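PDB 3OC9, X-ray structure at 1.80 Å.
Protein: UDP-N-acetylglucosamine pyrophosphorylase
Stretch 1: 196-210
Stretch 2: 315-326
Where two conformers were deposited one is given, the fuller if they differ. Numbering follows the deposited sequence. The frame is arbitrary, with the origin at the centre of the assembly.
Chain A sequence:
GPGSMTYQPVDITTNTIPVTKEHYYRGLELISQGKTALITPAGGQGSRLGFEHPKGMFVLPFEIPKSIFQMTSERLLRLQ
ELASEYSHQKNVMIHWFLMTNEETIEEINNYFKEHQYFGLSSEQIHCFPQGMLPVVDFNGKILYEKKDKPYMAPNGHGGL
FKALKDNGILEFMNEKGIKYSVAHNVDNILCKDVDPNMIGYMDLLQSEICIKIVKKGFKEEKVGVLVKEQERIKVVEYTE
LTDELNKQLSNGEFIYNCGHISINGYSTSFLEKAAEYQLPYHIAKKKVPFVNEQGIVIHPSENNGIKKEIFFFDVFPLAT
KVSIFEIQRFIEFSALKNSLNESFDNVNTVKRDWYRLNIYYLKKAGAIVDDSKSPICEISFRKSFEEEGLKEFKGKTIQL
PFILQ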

# COMPACT_ATOMS: atom_id res chain seq x y z
N PRO A 196 -6.03 6.93 -11.39
CA PRO A 196 -6.17 8.20 -12.14
C PRO A 196 -7.02 9.27 -11.41
O PRO A 196 -6.74 10.48 -11.57
CB PRO A 196 -6.84 7.78 -13.48
CG PRO A 196 -6.79 6.30 -13.52
CD PRO A 196 -6.46 5.75 -12.15
N ASN A 197 -8.04 8.83 -10.66
CA ASN A 197 -8.89 9.76 -9.85
C ASN A 197 -8.04 10.58 -8.86
O ASN A 197 -8.21 11.81 -8.72
CB ASN A 197 -9.98 8.98 -9.06
CG ASN A 197 -10.95 8.21 -9.97
OD1 ASN A 197 -11.81 8.81 -10.63
ND2 ASN A 197 -10.82 6.87 -9.99
N MET A 198 -7.10 9.89 -8.21
CA MET A 198 -6.23 10.51 -7.18
C MET A 198 -5.13 11.41 -7.80
O MET A 198 -4.83 12.51 -7.28
CB MET A 198 -5.65 9.37 -6.29
CG MET A 198 -4.68 9.78 -5.18
SD MET A 198 -3.95 8.28 -4.44
CE MET A 198 -3.38 9.00 -2.90
N ILE A 199 -4.53 10.95 -8.92
CA ILE A 199 -3.49 11.75 -9.63
C ILE A 199 -4.09 13.09 -10.13
O ILE A 199 -3.50 14.17 -9.94
CB ILE A 199 -2.86 10.95 -10.83
CG1 ILE A 199 -2.16 9.67 -10.33
CG2 ILE A 199 -1.94 11.84 -11.74
CD1 ILE A 199 -0.98 9.85 -9.38
N GLY A 200 -5.28 13.03 -10.72
CA GLY A 200 -5.97 14.25 -11.18
C GLY A 200 -6.37 15.21 -10.05
O GLY A 200 -6.23 16.45 -10.18
N TYR A 201 -6.83 14.65 -8.94
CA TYR A 201 -7.20 15.44 -7.74
C TYR A 201 -5.98 16.19 -7.15
O TYR A 201 -6.04 17.42 -6.91
CB TYR A 201 -7.89 14.52 -6.70
CG TYR A 201 -8.72 15.21 -5.61
CD1 TYR A 201 -10.02 15.65 -5.87
CD2 TYR A 201 -8.21 15.39 -4.31
CE1 TYR A 201 -10.81 16.26 -4.87
CE2 TYR A 201 -9.00 16.02 -3.29
CZ TYR A 201 -10.29 16.44 -3.59
OH TYR A 201 -11.08 17.07 -2.61
N MET A 202 -4.86 15.49 -6.94
CA MET A 202 -3.68 16.16 -6.41
C MET A 202 -3.05 17.20 -7.38
O MET A 202 -2.48 18.20 -6.93
CB MET A 202 -2.68 15.18 -5.73
CG MET A 202 -1.83 14.31 -6.65
SD MET A 202 -0.74 13.21 -5.66
CE MET A 202 0.22 14.35 -4.66
N ASP A 203 -3.21 17.00 -8.69
CA ASP A 203 -2.65 17.99 -9.64
C ASP A 203 -3.44 19.28 -9.66
O ASP A 203 -2.85 20.37 -9.59
CB ASP A 203 -2.48 17.43 -11.06
CG ASP A 203 -1.72 18.41 -11.99
OD1 ASP A 203 -0.53 18.72 -11.74
OD2 ASP A 203 -2.33 18.86 -12.97
N LEU A 204 -4.77 19.18 -9.69
CA LEU A 204 -5.60 20.39 -9.78
C LEU A 204 -5.61 21.22 -8.46
O LEU A 204 -5.75 22.47 -8.51
CB LEU A 204 -7.00 20.07 -10.35
CG LEU A 204 -7.04 19.42 -11.77
CD1 LEU A 204 -8.47 19.17 -12.26
CD2 LEU A 204 -6.25 20.21 -12.83
N LEU A 205 -5.39 20.55 -7.32
CA LEU A 205 -5.24 21.24 -6.02
C LEU A 205 -3.78 21.62 -5.66
O LEU A 205 -3.54 22.26 -4.62
CB LEU A 205 -5.90 20.44 -4.88
CG LEU A 205 -7.43 20.25 -4.89
CD1 LEU A 205 -7.86 19.43 -3.67
CD2 LEU A 205 -8.19 21.58 -4.91
N GLN A 206 -2.83 21.21 -6.51
CA GLN A 206 -1.38 21.44 -6.33
C GLN A 206 -0.82 20.97 -4.96
O GLN A 206 -0.07 21.70 -4.29
CB GLN A 206 -1.03 22.90 -6.66
CG GLN A 206 -1.22 23.23 -8.17
CD GLN A 206 -0.09 22.69 -9.05
OE1 GLN A 206 1.04 23.22 -9.01
NE2 GLN A 206 -0.37 21.64 -9.82
N SER A 207 -1.19 19.75 -4.56
CA SER A 207 -0.79 19.17 -3.25
C SER A 207 0.67 18.69 -3.25
O SER A 207 1.13 18.18 -4.28
CB SER A 207 -1.67 17.94 -2.93
OG SER A 207 -3.06 18.26 -2.91
N GLU A 208 1.36 18.81 -2.10
CA GLU A 208 2.62 18.05 -1.80
C GLU A 208 2.35 16.58 -1.39
O GLU A 208 3.07 15.66 -1.80
CB GLU A 208 3.40 18.75 -0.67
CG GLU A 208 4.06 20.08 -1.12
CD GLU A 208 4.56 20.89 0.07
OE1 GLU A 208 3.77 21.13 0.99
OE2 GLU A 208 5.74 21.32 0.06
N ILE A 209 1.33 16.38 -0.54
CA ILE A 209 0.88 15.04 -0.11
C ILE A 209 -0.65 14.94 -0.28
O ILE A 209 -1.38 15.90 0.11
CB ILE A 209 1.23 14.72 1.39
CG1 ILE A 209 2.67 15.14 1.75
CG2 ILE A 209 1.03 13.18 1.68
CD1 ILE A 209 3.02 15.00 3.26
N CYS A 210 -1.12 13.82 -0.84
CA CYS A 210 -2.55 13.47 -0.85
C CYS A 210 -2.72 12.16 -0.02
O CYS A 210 -2.19 11.08 -0.41
CB CYS A 210 -3.08 13.31 -2.29
SG CYS A 210 -4.88 12.87 -2.43
N VAL A 315 6.93 12.20 8.60
CA VAL A 315 7.27 13.25 7.61
C VAL A 315 6.09 14.21 7.30
O VAL A 315 6.32 15.32 6.81
CB VAL A 315 7.90 12.67 6.29
CG1 VAL A 315 6.83 12.32 5.25
CG2 VAL A 315 8.92 13.67 5.71
N PHE A 316 4.87 13.80 7.64
CA PHE A 316 3.66 14.60 7.29
C PHE A 316 3.70 16.10 7.73
O PHE A 316 3.26 16.96 6.94
CB PHE A 316 2.33 13.93 7.76
CG PHE A 316 1.95 12.62 7.04
CD1 PHE A 316 2.69 12.07 5.97
CD2 PHE A 316 0.79 11.94 7.46
CE1 PHE A 316 2.28 10.84 5.35
CE2 PHE A 316 0.37 10.70 6.84
CZ PHE A 316 1.11 10.17 5.78
N PRO A 317 4.20 16.42 8.96
CA PRO A 317 4.18 17.85 9.36
C PRO A 317 5.17 18.78 8.62
O PRO A 317 5.08 20.03 8.75
CB PRO A 317 4.45 17.82 10.88
CG PRO A 317 4.91 16.42 11.21
CD PRO A 317 4.52 15.50 10.08
N LEU A 318 6.07 18.20 7.82
CA LEU A 318 6.96 19.00 6.94
C LEU A 318 6.19 19.72 5.82
O LEU A 318 6.59 20.81 5.36
CB LEU A 318 8.08 18.10 6.37
CG LEU A 318 9.15 18.72 5.44
CD1 LEU A 318 9.99 19.77 6.15
CD2 LEU A 318 10.05 17.63 4.87
N ALA A 319 5.09 19.13 5.36
CA ALA A 319 4.29 19.70 4.25
C ALA A 319 3.42 20.92 4.63
O ALA A 319 2.88 20.96 5.75
CB ALA A 319 3.42 18.61 3.63
N THR A 320 3.25 21.88 3.70
CA THR A 320 2.27 22.99 3.88
C THR A 320 1.01 22.88 3.00
O THR A 320 0.02 23.60 3.22
CB THR A 320 2.88 24.43 3.65
OG1 THR A 320 3.34 24.55 2.30
CG2 THR A 320 4.02 24.74 4.62
N LYS A 321 1.04 21.99 2.00
CA LYS A 321 -0.13 21.80 1.11
C LYS A 321 -0.52 20.32 1.11
O LYS A 321 0.15 19.49 0.46
CB LYS A 321 0.17 22.26 -0.31
CG LYS A 321 0.55 23.76 -0.40
CD LYS A 321 0.91 24.18 -1.83
CE LYS A 321 -0.30 24.39 -2.73
NZ LYS A 321 -1.44 25.07 -2.05
N VAL A 322 -1.59 19.99 1.85
CA VAL A 322 -2.02 18.57 2.03
C VAL A 322 -3.52 18.43 1.74
O VAL A 322 -4.33 19.23 2.26
CB VAL A 322 -1.76 18.09 3.49
CG1 VAL A 322 -2.29 16.64 3.73
CG2 VAL A 322 -0.26 18.19 3.88
N SER A 323 -3.90 17.48 0.89
CA SER A 323 -5.32 17.17 0.66
C SER A 323 -5.69 15.79 1.28
O SER A 323 -4.83 14.88 1.36
CB SER A 323 -5.66 17.26 -0.84
OG SER A 323 -4.89 16.37 -1.64
N ILE A 324 -6.96 15.65 1.72
CA ILE A 324 -7.48 14.43 2.37
C ILE A 324 -8.61 13.82 1.51
O ILE A 324 -9.64 14.47 1.26
CB ILE A 324 -8.00 14.74 3.83
CG1 ILE A 324 -6.98 15.55 4.65
CG2 ILE A 324 -8.42 13.45 4.59
CD1 ILE A 324 -5.57 14.91 4.74
N PHE A 325 -8.41 12.58 1.06
CA PHE A 325 -9.27 11.87 0.04
C PHE A 325 -9.99 10.67 0.69
O PHE A 325 -9.35 9.66 1.03
CB PHE A 325 -8.31 11.43 -1.11
CG PHE A 325 -8.97 10.87 -2.39
CD1 PHE A 325 -9.67 9.66 -2.38
CD2 PHE A 325 -8.78 11.51 -3.62
CE1 PHE A 325 -10.22 9.12 -3.58
CE2 PHE A 325 -9.31 10.99 -4.82
CZ PHE A 325 -10.04 9.78 -4.79
N GLU A 326 -11.32 10.75 0.85
CA GLU A 326 -12.07 9.60 1.44
C GLU A 326 -12.28 8.42 0.47
O GLU A 326 -12.74 8.63 -0.67
CB GLU A 326 -13.47 10.06 1.97
CG GLU A 326 -14.26 8.91 2.68
CD GLU A 326 -15.73 9.23 3.03
OE1 GLU A 326 -16.23 10.35 2.71
OE2 GLU A 326 -16.40 8.36 3.64
O HOH W 1 -3.58 25.74 -4.61
O HOH W 2 6.17 23.38 1.70

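The helix 196-204 lies over strand 322-326, running roughly against it, and Phe325 fills the gap between them. Asn197 and Met198 border its ring, with Met198 CA 3.9 Å from Phe325 CE2. One turn on, Tyr201 takes the t rotamer and offers its ring face to the edge of Phe325. The Tyr201 and Phe325 ring centroids are 5.6 Å apart and the planes nearly perpendicular. Two flat, buried side chains pack well this way.

After the helix, Gln206 is the first residue to leave helical phi/psi, with positive phi in a Schellman motif, and its NE2 donates a hydrogen bond to Asp203 O, 2.8 Å away. Beyond it the chain runs beside Lys321 and into the strand pairing. Ser207 OG hydrogen-bonds Ser323 OG at 2.9 Å, so two small polar side chains satisfy each other in a buried place.

Glu208 is the main polar clasp. Its N donates to Lys321 O (2.9 Å). Its OE1 accepts from Thr320 N (2.9 Å) and Lys321 N (3.0 Å), as a carboxylate can. A water links Glu208 OE2 to Thr320 OG1.

Parallel strand pairing follows. Ser323 N donates to Ile209 O at 3.1 Å. Ile209 is buried, and its CD1 reaches Ala319 CB (3.7 Å) and Phe316 CD1 (4.0 Å). Cys210 points to the other face, with Ser323, where its SG packs 3.9 Å from Phe325 CB.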